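Long-range contacts in nicotinate phosphoribosyltransferase (Saccharomyces cerevisiae, PDB 1VLP), which catalyses the ATP-dependent synthesis of nicotinate ribonucleotide from nicotinate and phosphoribosyl diphosphate, the first step of NAD biosynthesis from nicotinic acid: residues L55-E60 with K157-D162; P40-T45 with L393-N398; V242-V247 with L281-G286; N63-Q68 with S149-A154; E153-F158 with E384-V389. All coordinates share one frame; numbering follows the deposited sequence.

Overall arrangement
From the N terminus, segment 40-45, leading into strand 43-50, opens contact 2, which closes only at 393-398 and encloses the other four contacts in its loop. Helix 59-71 then meets helix 144-159 twice: contact 4 lies within the loop that contact 1 closes, and the two touch, Phe158 lying against Trp64. Contact 5 starts on the same helix 144-159, sharing residues with contacts 1 and 4, and closes at 384-389, where the chain enters strand 388-395. Contact 3, within the loop of contact 5, joins the start of helix 244-254 to the loop after strand 279-281 of the parallel sheet. Contacts 2 and 5 tie early and late parts of the chain together, contact 2 within the antiparallel sheet.

Contact 1 (L55-E60 with K157-D162)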
# COMPACT_ATOMS: atom_id res chain seq x y z
N LEU A 55 -5.38 21.94 0.55
CA LEU A 55 -4.68 21.80 -0.71
C LEU A 55 -5.71 21.51 -1.80
O LEU A 55 -6.48 20.56 -1.70
CB LEU A 55 -3.66 20.68 -0.65
CG LEU A 55 -2.52 20.81 0.39
CD1 LEU A 55 -1.40 19.80 0.15
CD2 LEU A 55 -1.96 22.24 0.49
N THR A 56 -5.72 22.33 -2.85
CA THR A 56 -6.78 22.33 -3.83
C THR A 56 -6.25 22.22 -5.25
O THR A 56 -5.07 22.39 -5.49
CB THR A 56 -7.62 23.63 -3.74
OG1 THR A 56 -6.88 24.79 -4.20
CG2 THR A 56 -8.11 23.84 -2.33
N PHE A 57 -7.17 21.96 -6.17
CA PHE A 57 -6.84 21.75 -7.57
C PHE A 57 -7.31 22.87 -8.49
O PHE A 57 -8.23 23.64 -8.16
CB PHE A 57 -7.43 20.41 -8.03
CG PHE A 57 -6.68 19.23 -7.46
CD1 PHE A 57 -6.95 18.76 -6.17
CD2 PHE A 57 -5.63 18.65 -8.18
CE1 PHE A 57 -6.19 17.70 -5.63
CE2 PHE A 57 -4.92 17.63 -7.67
CZ PHE A 57 -5.21 17.13 -6.37
N ASN A 58 -6.71 22.91 -9.66
CA ASN A 58 -7.10 23.84 -10.71
C ASN A 58 -7.62 23.11 -11.92
O ASN A 58 -7.53 21.86 -12.01
CB ASN A 58 -5.97 24.83 -11.04
CG ASN A 58 -4.67 24.18 -11.44
OD1 ASN A 58 -4.61 23.08 -12.00
ND2 ASN A 58 -3.58 24.88 -11.13
N LYS A 59 -8.12 23.89 -12.89
CA LYS A 59 -8.70 23.29 -14.08
C LYS A 59 -7.66 22.55 -14.89
O LYS A 59 -7.95 21.48 -15.44
CB LYS A 59 -9.40 24.36 -14.95
CG LYS A 59 -10.77 24.74 -14.41
N GLU A 60 -6.46 23.09 -14.96
CA GLU A 60 -5.39 22.40 -15.71
C GLU A 60 -5.14 20.98 -15.18
O GLU A 60 -5.12 20.01 -15.95
CB GLU A 60 -4.08 23.17 -15.61
CG GLU A 60 -3.09 22.81 -16.73
CD GLU A 60 -1.84 23.72 -16.75
OE1 GLU A 60 -1.68 24.60 -15.86
OE2 GLU A 60 -1.03 23.54 -17.69
N LYS A 157 2.69 18.93 -10.54
CA LYS A 157 2.94 19.40 -11.91
C LYS A 157 2.25 20.71 -12.22
O LYS A 157 2.81 21.58 -12.91
CB LYS A 157 2.46 18.29 -12.88
CG LYS A 157 3.00 18.34 -14.27
CD LYS A 157 2.46 17.10 -15.10
CE LYS A 157 3.07 17.05 -16.49
NZ LYS A 157 4.55 16.78 -16.46
N PHE A 158 0.99 20.84 -11.78
CA PHE A 158 0.11 21.95 -12.16
C PHE A 158 -0.24 22.92 -11.04
O PHE A 158 -0.55 24.09 -11.32
CB PHE A 158 -1.19 21.40 -12.78
CG PHE A 158 -0.94 20.61 -14.00
CD1 PHE A 158 -0.43 21.23 -15.16
CD2 PHE A 158 -1.09 19.23 -14.00
CE1 PHE A 158 -0.11 20.50 -16.30
CE2 PHE A 158 -0.80 18.47 -15.14
CZ PHE A 158 -0.31 19.10 -16.29
N VAL A 159 -0.24 22.46 -9.80
CA VAL A 159 -0.70 23.29 -8.69
C VAL A 159 0.46 23.89 -7.87
O VAL A 159 0.52 25.13 -7.74
CB VAL A 159 -1.73 22.56 -7.78
CG1 VAL A 159 -2.29 23.47 -6.69
CG2 VAL A 159 -2.84 22.00 -8.62
N ASP A 160 1.26 23.05 -7.23
CA ASP A 160 2.42 23.45 -6.48
C ASP A 160 3.66 23.12 -7.27
O ASP A 160 4.05 21.96 -7.30
CB ASP A 160 2.48 22.73 -5.14
CG ASP A 160 3.62 23.24 -4.25
OD1 ASP A 160 4.40 24.13 -4.68
OD2 ASP A 160 3.75 22.75 -3.13
N ILE A 161 4.27 24.13 -7.89
CA ILE A 161 5.51 23.91 -8.65
C ILE A 161 6.74 24.49 -7.97
O ILE A 161 7.80 24.55 -8.57
CB ILE A 161 5.39 24.55 -10.06
CG1 ILE A 161 5.26 26.07 -9.93
CG2 ILE A 161 4.18 24.00 -10.80
N ASP A 162 6.59 24.88 -6.70
CA ASP A 162 7.71 25.42 -5.92
C ASP A 162 8.59 24.33 -5.29
O ASP A 162 8.54 24.09 -4.08
CB ASP A 162 7.16 26.33 -4.85
CG ASP A 162 8.25 27.13 -4.13
OD1 ASP A 162 9.45 27.08 -4.53
OD2 ASP A 162 7.88 27.76 -3.13
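Asn58 reaches across to the C-terminal part of helix 144-159 and gives an N-H of its amide to a main-chain oxygen, ND2 to Phe158 O at 3.1 Å. The hydrogen points almost straight at the oxygen (163°), which lies close to the amide plane of Asn58, while ND2 stands well above the carbonyl plane of Phe158. CG sits between the backbone N and the carbonyl carbon of Asn58 (chi1 56°), and the amide it carries serves two ends: OD1 accepts from the backbone N of Ala61, the N-cap bond of helix 59-71, and ND2 faces Phe158. An alanine here would probably leave both Phe158 O and Ala61 N without these mates and the start of helix 59-71 less firmly fixed.

Beside this bond, Glu60 crosses the Phe158 side chain at about a right angle, its CD 3.3 Å from CD1 of Phe158 and its carboxylate plane turned 43° from the ring. Val159 directs both methyls at the loop: CG1 lies 3.2 Å from Thr56 O, and CG2 approaches the Phe57 ring at CD2 (4.4 Å). Phe57 also meets Tyr155 edge-to-face. An asparagine suits the junction because one amide both donates and accepts, so a single side chain couples the beginning of one helix to the C-terminal part of another.

Contact 2 (P40-T45 with L393-N398); sequences PDVTVT and LEVNGN
Asn396, from CB to its tip, holds the end of this antiparallel strand pair. CG lies beside the backbone N, anti to the carbonyl carbon (chi1 -75°), and is carried back toward 40-45. There OD1 accepts from Thr43 N at 3.0 Å in a nearly straight bond (174°) and also lies near CG1 of Val42. ND2 approaches CG2 of Val42 and donates to a water 2.8 Å away, and that water donates to Asp41 OD2. The main chain of Asn396 completes the grip, its N donating to Thr43 O at 2.9 Å.

Farther along, Val44 and Val395 form a non-hydrogen-bonded pair with side chains on the same face. Val42 CG1 presses on Val395 CG1 at 3.5 Å, a tight fit; the branched valines suit this buried face, which Ile253 of helix 244-254 helps to cover. Thr45 pairs with both Leu393 and Glu394 in a classic beta bulge: Thr45 O accepts from Leu393 N at 2.9 Å and from Glu394 N at 3.3 Å. After Val395 the chain reverses in a type I' turn through Asn396 and Gly397, whose positive phi angles asparagine and glycine tolerate better than most residues. The asparagine amide thus takes over where strand pairing stops, prolonging the ladder through a side-chain carbonyl.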
# COMPACT_ATOMS: atom_id res chain seq x y z
N PRO A 40 -15.18 -13.29 -7.22
CA PRO A 40 -15.26 -12.70 -8.58
C PRO A 40 -16.56 -11.91 -8.90
O PRO A 40 -16.63 -11.20 -9.92
CB PRO A 40 -15.19 -13.94 -9.49
CG PRO A 40 -15.72 -15.04 -8.66
CD PRO A 40 -15.21 -14.77 -7.28
N ASP A 41 -17.56 -12.09 -8.06
CA ASP A 41 -18.94 -11.58 -8.23
C ASP A 41 -19.26 -10.34 -7.34
O ASP A 41 -20.16 -9.55 -7.61
CB ASP A 41 -19.88 -12.68 -7.78
CG ASP A 41 -19.50 -13.26 -6.35
OD1 ASP A 41 -18.30 -13.70 -6.18
OD2 ASP A 41 -20.43 -13.29 -5.43
N VAL A 42 -18.56 -10.27 -6.22
CA VAL A 42 -18.78 -9.25 -5.20
C VAL A 42 -18.53 -7.89 -5.81
O VAL A 42 -17.60 -7.72 -6.59
CB VAL A 42 -17.82 -9.51 -3.99
CG1 VAL A 42 -17.72 -8.34 -3.06
CG2 VAL A 42 -18.20 -10.79 -3.28
N THR A 43 -19.36 -6.93 -5.43
CA THR A 43 -19.26 -5.56 -5.92
C THR A 43 -18.79 -4.66 -4.78
O THR A 43 -19.05 -4.92 -3.59
CB THR A 43 -20.57 -5.03 -6.56
OG1 THR A 43 -21.60 -4.86 -5.58
CG2 THR A 43 -21.04 -5.98 -7.64
N VAL A 44 -18.02 -3.65 -5.16
CA VAL A 44 -17.45 -2.76 -4.17
C VAL A 44 -17.46 -1.32 -4.67
O VAL A 44 -17.61 -1.04 -5.90
CB VAL A 44 -15.97 -3.14 -3.85
CG1 VAL A 44 -15.86 -4.55 -3.23
CG2 VAL A 44 -15.08 -2.99 -5.14
N THR A 45 -17.29 -0.40 -3.71
CA THR A 45 -17.05 1.00 -4.05
C THR A 45 -15.85 1.46 -3.23
O THR A 45 -15.81 1.24 -2.03
CB THR A 45 -18.27 1.89 -3.72
OG1 THR A 45 -19.36 1.49 -4.56
CG2 THR A 45 -17.95 3.35 -3.96
N LEU A 393 -15.03 1.59 0.70
CA LEU A 393 -16.17 2.20 1.40
C LEU A 393 -17.37 1.26 1.60
O LEU A 393 -18.08 1.32 2.63
CB LEU A 393 -16.66 3.39 0.57
CG LEU A 393 -17.68 4.41 1.07
CD1 LEU A 393 -17.00 5.58 1.76
CD2 LEU A 393 -18.42 4.93 -0.12
N GLU A 394 -17.64 0.44 0.59
CA GLU A 394 -18.82 -0.39 0.58
C GLU A 394 -18.55 -1.71 -0.15
O GLU A 394 -17.82 -1.70 -1.12
CB GLU A 394 -19.90 0.38 -0.16
CG GLU A 394 -21.28 0.11 0.21
CD GLU A 394 -22.24 1.09 -0.47
OE1 GLU A 394 -22.50 0.93 -1.68
OE2 GLU A 394 -22.73 2.02 0.24
N VAL A 395 -19.19 -2.78 0.32
CA VAL A 395 -19.12 -4.13 -0.28
C VAL A 395 -20.53 -4.76 -0.34
O VAL A 395 -21.15 -4.92 0.72
CB VAL A 395 -18.17 -5.04 0.52
CG1 VAL A 395 -17.98 -6.40 -0.20
CG2 VAL A 395 -16.75 -4.38 0.72
N ASN A 396 -21.04 -5.07 -1.55
CA ASN A 396 -22.39 -5.60 -1.68
C ASN A 396 -23.38 -4.74 -0.85
O ASN A 396 -24.26 -5.23 -0.17
CB ASN A 396 -22.43 -7.04 -1.21
CG ASN A 396 -21.80 -8.00 -2.22
OD1 ASN A 396 -21.37 -7.56 -3.30
ND2 ASN A 396 -21.82 -9.28 -1.91
N GLY A 397 -23.20 -3.42 -0.91
CA GLY A 397 -24.10 -2.47 -0.27
C GLY A 397 -23.87 -2.26 1.21
O GLY A 397 -24.47 -1.34 1.80
N ASN A 398 -23.00 -3.06 1.82
CA ASN A 398 -22.73 -2.99 3.25
C ASN A 398 -21.55 -2.09 3.50
O ASN A 398 -20.64 -2.00 2.69
CB ASN A 398 -22.38 -4.37 3.81
CG ASN A 398 -23.51 -5.34 3.70
OD1 ASN A 398 -24.67 -5.00 3.92
ND2 ASN A 398 -23.21 -6.58 3.37
O HOH W 1 -21.87 -11.00 -4.13

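Contact 3 (V242-V247 with L281-G286)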
# COMPACT_ATOMS: atom_id res chain seq x y z
N VAL A 242 -0.59 -8.97 2.64
CA VAL A 242 -2.01 -8.70 2.56
C VAL A 242 -2.29 -7.21 2.95
O VAL A 242 -1.53 -6.58 3.71
CB VAL A 242 -2.78 -9.65 3.46
CG1 VAL A 242 -2.63 -9.24 4.95
CG2 VAL A 242 -4.24 -9.74 3.00
N ALA A 243 -3.39 -6.63 2.42
CA ALA A 243 -3.77 -5.26 2.76
C ALA A 243 -5.03 -5.29 3.62
O ALA A 243 -5.70 -6.31 3.68
CB ALA A 243 -4.05 -4.44 1.49
N HIS A 244 -5.35 -4.18 4.27
CA HIS A 244 -6.58 -4.10 5.10
C HIS A 244 -7.82 -4.44 4.32
O HIS A 244 -8.73 -5.04 4.89
CB HIS A 244 -6.78 -2.74 5.76
CG HIS A 244 -5.71 -2.35 6.73
ND1 HIS A 244 -5.54 -2.98 7.94
CD2 HIS A 244 -4.71 -1.43 6.62
CE1 HIS A 244 -4.50 -2.43 8.56
NE2 HIS A 244 -3.99 -1.49 7.78
N GLU A 245 -7.83 -4.09 3.03
CA GLU A 245 -9.06 -4.22 2.24
C GLU A 245 -9.52 -5.68 2.13
O GLU A 245 -10.71 -5.96 2.06
CB GLU A 245 -8.92 -3.51 0.89
CG GLU A 245 -8.07 -4.08 -0.09
CD GLU A 245 -8.17 -3.33 -1.48
OE1 GLU A 245 -9.30 -3.31 -2.03
OE2 GLU A 245 -7.15 -2.91 -2.00
N TRP A 246 -8.58 -6.63 2.28
CA TRP A 246 -8.91 -8.04 2.31
C TRP A 246 -9.81 -8.40 3.44
O TRP A 246 -10.93 -8.85 3.20
CB TRP A 246 -7.63 -8.90 2.30
CG TRP A 246 -7.92 -10.35 2.22
CD1 TRP A 246 -7.58 -11.29 3.15
CD2 TRP A 246 -8.56 -11.07 1.15
NE1 TRP A 246 -7.99 -12.52 2.74
CE2 TRP A 246 -8.59 -12.43 1.53
CE3 TRP A 246 -9.13 -10.69 -0.09
CZ2 TRP A 246 -9.17 -13.42 0.72
CZ3 TRP A 246 -9.70 -11.68 -0.88
CH2 TRP A 246 -9.71 -13.01 -0.48
N VAL A 247 -9.39 -8.24 4.70
CA VAL A 247 -10.32 -8.65 5.78
C VAL A 247 -11.56 -7.75 5.87
O VAL A 247 -12.60 -8.22 6.26
CB VAL A 247 -9.68 -8.87 7.20
CG1 VAL A 247 -9.25 -7.60 7.82
CG2 VAL A 247 -10.69 -9.64 8.14
N LEU A 281 -1.50 -8.99 8.72
CA LEU A 281 -1.94 -7.67 9.13
C LEU A 281 -3.00 -7.77 10.24
O LEU A 281 -4.13 -8.17 10.02
CB LEU A 281 -2.52 -6.96 7.90
CG LEU A 281 -2.70 -5.46 7.93
CD1 LEU A 281 -1.43 -4.70 8.37
CD2 LEU A 281 -3.16 -5.01 6.55
N THR A 282 -2.60 -7.41 11.46
CA THR A 282 -3.37 -7.76 12.65
C THR A 282 -4.36 -6.72 13.17
O THR A 282 -5.22 -7.06 14.00
CB THR A 282 -2.41 -8.13 13.82
OG1 THR A 282 -1.74 -6.96 14.26
CG2 THR A 282 -1.33 -9.12 13.37
N ASP A 283 -4.21 -5.46 12.74
CA ASP A 283 -4.88 -4.32 13.40
C ASP A 283 -6.23 -3.88 12.80
O ASP A 283 -6.91 -3.01 13.35
CB ASP A 283 -3.97 -3.10 13.45
CG ASP A 283 -3.64 -2.53 12.06
OD1 ASP A 283 -3.22 -3.32 11.18
OD2 ASP A 283 -3.77 -1.30 11.84
N THR A 284 -6.64 -4.53 11.72
CA THR A 284 -7.83 -4.07 10.96
C THR A 284 -9.06 -3.91 11.88
O THR A 284 -9.78 -2.87 11.83
CB THR A 284 -8.14 -5.01 9.83
OG1 THR A 284 -6.93 -5.24 9.08
CG2 THR A 284 -9.25 -4.41 8.90
N PHE A 285 -9.33 -4.94 12.68
CA PHE A 285 -10.41 -4.93 13.69
C PHE A 285 -9.81 -5.00 15.10
O PHE A 285 -10.43 -5.51 16.00
CB PHE A 285 -11.41 -6.06 13.46
CG PHE A 285 -12.07 -5.98 12.13
CD1 PHE A 285 -12.49 -4.73 11.64
CD2 PHE A 285 -12.20 -7.09 11.33
CE1 PHE A 285 -13.03 -4.62 10.36
CE2 PHE A 285 -12.76 -6.99 10.07
CZ PHE A 285 -13.16 -5.75 9.59
N GLY A 286 -8.60 -4.49 15.21
CA GLY A 286 -7.84 -4.44 16.45
C GLY A 286 -7.02 -5.70 16.62
O GLY A 286 -7.48 -6.79 16.34
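His244 packs its imidazole against Leu281 and hydrogen-bonds Thr284 at the ring edge; its CG lies beside the backbone N, anti to the carbonyl carbon (chi1 -63°), on the way to both. CD2 of Leu281 sits over the centre of one face, 3.5 Å from the centroid, in a CH-pi contact. In the ring plane, ND1 and Thr284 OG1 share a nearly straight 2.9 Å hydrogen bond, and CE1 lies 3.0 Å from Asp283 OD1; Ser309 OG holds OD2 of that carboxylate. NE2 bonds Asp308, so face and edge restrain the ring.

One turn on, packing is also tight: Val247 CG1 is 3.4 Å from Thr284 CG2. Val247 and Phe285 are buried but less tight, whereas partly exposed Val242 makes ordinary contact, CG1 to Leu281 CB at 3.7 Å.

The loop after strand 279-281 thereby holds the start of helix 244-254 in the active-site region of a type II phosphoribosyltransferase. By similarity, His244 becomes phosphorylated by autocatalysis, though it carries no phosphate here, and nearby Tyr27 and Arg306 bind nicotinate, also by similarity.

Contact 4 (N63-Q68 with S149-A154); sequences NWLKEQ and SLISEA
Gln68 has its amide gripped at both atoms from the N-terminal side of the chain, OE1 accepting from Val17 N and NE2 donating to Glu15 O, and its aliphatic part is left to pack on Leu150. The setting is a pair of roughly antiparallel helices, their segments 63-68 and 149-154 having axes that come within 10.1 Å at 151°. CD2 of Leu150 touches Gln68 at OE1 (3.7 Å) and at CB.

Trp64 projects toward the facing helix, CG anti to the backbone N (chi1 -176°). The six-membered part of its indole does the touching: CE3 lies 3.7 Å from Ala154 CB, CH2 lies 4.0 Å from Leu150 CD2, and Glu153 CG is close to CH2. CG of Gln68 sits over the centre of one indole face. An alanine in place of Trp64 would probably open a gap beside Ala154 and Leu150 and leave CG of Gln68 without the indole face it lies over.

The small Ala154 suits its place because Trp64 and Leu65 both converge on its methyl, with Leu65 CG 3.7 Å from Ala154 CB. CD2 of Leu65 also reaches CG1 of Ile151. At the indole rim, CZ3 of Trp64 lies 3.6 Å from Leu150 O, near the ring plane.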
# COMPACT_ATOMS: atom_id res chain seq x y z
N ASN A 63 -8.13 18.60 -15.95
CA ASN A 63 -8.20 18.16 -17.34
C ASN A 63 -7.13 17.10 -17.63
O ASN A 63 -7.39 16.16 -18.37
CB ASN A 63 -8.09 19.35 -18.29
CG ASN A 63 -9.31 20.28 -18.22
OD1 ASN A 63 -10.40 19.83 -17.90
ND2 ASN A 63 -9.11 21.58 -18.51
N TRP A 64 -5.91 17.29 -17.11
CA TRP A 64 -4.84 16.33 -17.29
C TRP A 64 -5.21 14.99 -16.64
O TRP A 64 -5.02 13.94 -17.20
CB TRP A 64 -3.53 16.89 -16.72
CG TRP A 64 -2.32 16.07 -16.92
CD1 TRP A 64 -1.47 16.14 -17.97
CD2 TRP A 64 -1.76 15.13 -16.00
NE1 TRP A 64 -0.41 15.27 -17.78
CE2 TRP A 64 -0.58 14.64 -16.58
CE3 TRP A 64 -2.14 14.66 -14.74
CZ2 TRP A 64 0.23 13.74 -15.94
CZ3 TRP A 64 -1.32 13.75 -14.10
CH2 TRP A 64 -0.16 13.30 -14.69
N LEU A 65 -5.77 15.08 -15.43
CA LEU A 65 -6.23 13.87 -14.75
C LEU A 65 -7.26 13.12 -15.55
O LEU A 65 -7.22 11.89 -15.62
CB LEU A 65 -6.75 14.20 -13.34
CG LEU A 65 -5.61 14.42 -12.31
CD1 LEU A 65 -6.24 15.04 -11.02
CD2 LEU A 65 -4.86 13.19 -12.00
N LYS A 66 -8.23 13.83 -16.10
CA LYS A 66 -9.28 13.18 -16.88
C LYS A 66 -8.63 12.36 -18.03
O LYS A 66 -8.98 11.19 -18.26
CB LYS A 66 -10.24 14.24 -17.43
CG LYS A 66 -11.29 13.74 -18.28
CD LYS A 66 -12.38 14.80 -18.55
CE LYS A 66 -13.30 14.34 -19.70
NZ LYS A 66 -13.89 13.01 -19.44
N GLU A 67 -7.67 12.99 -18.71
CA GLU A 67 -6.93 12.31 -19.76
C GLU A 67 -6.15 11.08 -19.28
O GLU A 67 -6.26 9.99 -19.84
CB GLU A 67 -6.04 13.32 -20.49
CG GLU A 67 -5.34 12.77 -21.70
CD GLU A 67 -4.82 13.90 -22.56
OE1 GLU A 67 -3.81 14.51 -22.18
OE2 GLU A 67 -5.43 14.21 -23.61
N GLN A 68 -5.37 11.25 -18.22
CA GLN A 68 -4.54 10.21 -17.64
C GLN A 68 -5.37 9.00 -17.14
O GLN A 68 -5.00 7.85 -17.33
CB GLN A 68 -3.62 10.79 -16.56
CG GLN A 68 -2.56 11.74 -17.09
CD GLN A 68 -1.47 11.08 -17.88
OE1 GLN A 68 -1.07 9.97 -17.58
NE2 GLN A 68 -0.97 11.77 -18.88
N SER A 149 -1.14 7.84 -7.41
CA SER A 149 0.15 8.24 -8.06
C SER A 149 -0.09 9.35 -9.08
O SER A 149 0.64 10.35 -9.13
CB SER A 149 0.85 7.07 -8.74
OG SER A 149 1.20 6.04 -7.81
N LEU A 150 -1.20 9.23 -9.82
CA LEU A 150 -1.54 10.27 -10.78
C LEU A 150 -1.98 11.60 -10.17
O LEU A 150 -1.60 12.70 -10.66
CB LEU A 150 -2.61 9.77 -11.75
CG LEU A 150 -2.10 8.86 -12.89
CD1 LEU A 150 -3.33 8.18 -13.57
CD2 LEU A 150 -1.18 9.56 -13.89
N ILE A 151 -2.82 11.52 -9.14
CA ILE A 151 -3.36 12.71 -8.47
C ILE A 151 -2.20 13.48 -7.84
O ILE A 151 -2.10 14.72 -8.00
CB ILE A 151 -4.45 12.32 -7.45
CG1 ILE A 151 -5.68 11.73 -8.15
CG2 ILE A 151 -4.91 13.50 -6.64
CD1 ILE A 151 -6.55 10.95 -7.26
N SER A 152 -1.31 12.78 -7.14
CA SER A 152 -0.11 13.43 -6.56
C SER A 152 0.72 14.08 -7.66
O SER A 152 1.08 15.26 -7.55
CB SER A 152 0.72 12.40 -5.81
OG SER A 152 1.77 12.95 -5.08
N GLU A 153 1.01 13.33 -8.72
CA GLU A 153 1.79 13.89 -9.83
C GLU A 153 1.15 15.15 -10.44
O GLU A 153 1.83 16.13 -10.65
CB GLU A 153 2.10 12.81 -10.87
CG GLU A 153 2.91 13.36 -12.02
CD GLU A 153 3.90 12.39 -12.65
OE1 GLU A 153 4.10 11.25 -12.17
OE2 GLU A 153 4.50 12.80 -13.65
N ALA A 154 -0.16 15.12 -10.66
CA ALA A 154 -0.97 16.26 -11.16
C ALA A 154 -0.79 17.50 -10.26
O ALA A 154 -0.52 18.59 -10.74
CB ALA A 154 -2.43 15.88 -11.26

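Contact 5 (E153-F158 with E384-V389)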
# COMPACT_ATOMS: atom_id res chain seq x y z
N GLU A 153 1.01 13.33 -8.72
CA GLU A 153 1.79 13.89 -9.83
C GLU A 153 1.15 15.15 -10.44
O GLU A 153 1.83 16.13 -10.65
CB GLU A 153 2.10 12.81 -10.87
CG GLU A 153 2.91 13.36 -12.02
CD GLU A 153 3.90 12.39 -12.65
OE1 GLU A 153 4.10 11.25 -12.17
OE2 GLU A 153 4.50 12.80 -13.65
N ALA A 154 -0.16 15.12 -10.66
CA ALA A 154 -0.97 16.26 -11.16
C ALA A 154 -0.79 17.50 -10.26
O ALA A 154 -0.52 18.59 -10.74
CB ALA A 154 -2.43 15.88 -11.26
N TYR A 155 -0.92 17.28 -8.96
CA TYR A 155 -0.88 18.36 -7.98
C TYR A 155 0.49 19.06 -8.08
O TYR A 155 0.57 20.31 -8.16
CB TYR A 155 -1.16 17.85 -6.54
CG TYR A 155 -1.20 18.97 -5.55
CD1 TYR A 155 -2.39 19.75 -5.39
CD2 TYR A 155 -0.07 19.33 -4.83
CE1 TYR A 155 -2.44 20.84 -4.53
CE2 TYR A 155 -0.10 20.45 -3.98
CZ TYR A 155 -1.30 21.19 -3.84
OH TYR A 155 -1.31 22.30 -2.98
N PHE A 156 1.59 18.28 -8.12
CA PHE A 156 2.94 18.86 -8.15
C PHE A 156 3.42 19.32 -9.51
O PHE A 156 4.42 19.98 -9.60
CB PHE A 156 3.93 17.96 -7.44
CG PHE A 156 3.66 17.92 -5.97
CD1 PHE A 156 3.95 19.05 -5.18
CD2 PHE A 156 3.02 16.85 -5.38
CE1 PHE A 156 3.67 19.07 -3.80
CE2 PHE A 156 2.76 16.85 -4.02
CZ PHE A 156 3.07 17.96 -3.24
N LYS A 157 2.69 18.93 -10.54
CA LYS A 157 2.94 19.40 -11.91
C LYS A 157 2.25 20.71 -12.22
O LYS A 157 2.81 21.58 -12.91
CB LYS A 157 2.46 18.29 -12.88
CG LYS A 157 3.00 18.34 -14.27
CD LYS A 157 2.46 17.10 -15.10
CE LYS A 157 3.07 17.05 -16.49
NZ LYS A 157 4.55 16.78 -16.46
N PHE A 158 0.99 20.84 -11.78
CA PHE A 158 0.11 21.95 -12.16
C PHE A 158 -0.24 22.92 -11.04
O PHE A 158 -0.55 24.09 -11.32
CB PHE A 158 -1.19 21.40 -12.78
CG PHE A 158 -0.94 20.61 -14.00
CD1 PHE A 158 -0.43 21.23 -15.16
CD2 PHE A 158 -1.09 19.23 -14.00
CE1 PHE A 158 -0.11 20.50 -16.30
CE2 PHE A 158 -0.80 18.47 -15.14
CZ PHE A 158 -0.31 19.10 -16.29
N GLU A 384 5.02 20.42 1.41
CA GLU A 384 4.15 19.42 1.97
C GLU A 384 3.58 18.48 0.91
O GLU A 384 3.09 18.95 -0.09
CB GLU A 384 3.02 20.12 2.69
CG GLU A 384 3.52 20.96 3.85
CD GLU A 384 3.72 20.16 5.12
OE1 GLU A 384 4.02 18.94 5.05
OE2 GLU A 384 3.58 20.77 6.20
N PRO A 385 3.62 17.15 1.15
CA PRO A 385 2.86 16.21 0.29
C PRO A 385 1.35 16.34 0.39
O PRO A 385 0.81 16.88 1.37
CB PRO A 385 3.23 14.82 0.84
CG PRO A 385 4.47 15.01 1.55
CD PRO A 385 4.33 16.40 2.18
N LEU A 386 0.68 15.86 -0.65
CA LEU A 386 -0.77 15.76 -0.64
C LEU A 386 -1.12 14.50 0.12
O LEU A 386 -0.64 13.42 -0.24
CB LEU A 386 -1.22 15.66 -2.11
CG LEU A 386 -2.67 15.79 -2.45
CD1 LEU A 386 -3.19 17.18 -2.03
CD2 LEU A 386 -2.83 15.56 -3.96
N ASN A 387 -1.93 14.63 1.18
CA ASN A 387 -2.36 13.52 2.05
C ASN A 387 -3.71 12.99 1.53
O ASN A 387 -4.78 13.36 2.08
CB ASN A 387 -2.51 14.00 3.48
CG ASN A 387 -2.89 12.87 4.50
OD1 ASN A 387 -3.10 11.70 4.15
ND2 ASN A 387 -3.00 13.26 5.77
N ILE A 388 -3.62 12.16 0.51
CA ILE A 388 -4.80 11.57 -0.14
C ILE A 388 -4.82 10.05 0.03
O ILE A 388 -3.79 9.37 0.09
CB ILE A 388 -4.90 11.94 -1.63
CG1 ILE A 388 -3.54 11.66 -2.33
CG2 ILE A 388 -5.31 13.43 -1.75
CD1 ILE A 388 -3.53 11.77 -3.83
N VAL A 389 -6.05 9.53 0.05
CA VAL A 389 -6.28 8.08 0.11
C VAL A 389 -7.44 7.70 -0.78
O VAL A 389 -8.21 8.57 -1.15
CB VAL A 389 -6.60 7.61 1.52
CG1 VAL A 389 -5.43 7.93 2.45
CG2 VAL A 389 -7.87 8.19 2.04
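Leu386 and Tyr155 make the apolar part of this contact, in which helix 144-159 packs against the segment leading into strand 388-395 of the antiparallel sheet. The leucine CG is anti to the backbone N (chi1 -169°), and its CD2 rests 3.8 Å from Tyr155 CB. CD1 of Leu386 lies over one face of the tyrosine ring, offset toward the rim. A branched aliphatic tip suits this buried place, where Ile151 and Phe57 also meet Leu386.

Contacts with the main chain come from the rim of Phe156, which faces 384-386. The ring is steadied by its helix neighbour Tyr155, whose CD2 lies over the centre of one face, by a cation-pi contact with Arg195 and by Trp163, edge-to-face. CZ approaches Pro385 CA at 3.9 Å, and CE2 lies 4.1 Å from Leu386 N. Pro385 is itself close to Thr367, which is inferred to bind phosphoribosyl diphosphate. Nearest of all, Glu384 O lies 3.3 Å from Phe156 CZ, in the plane of the ring at its edge.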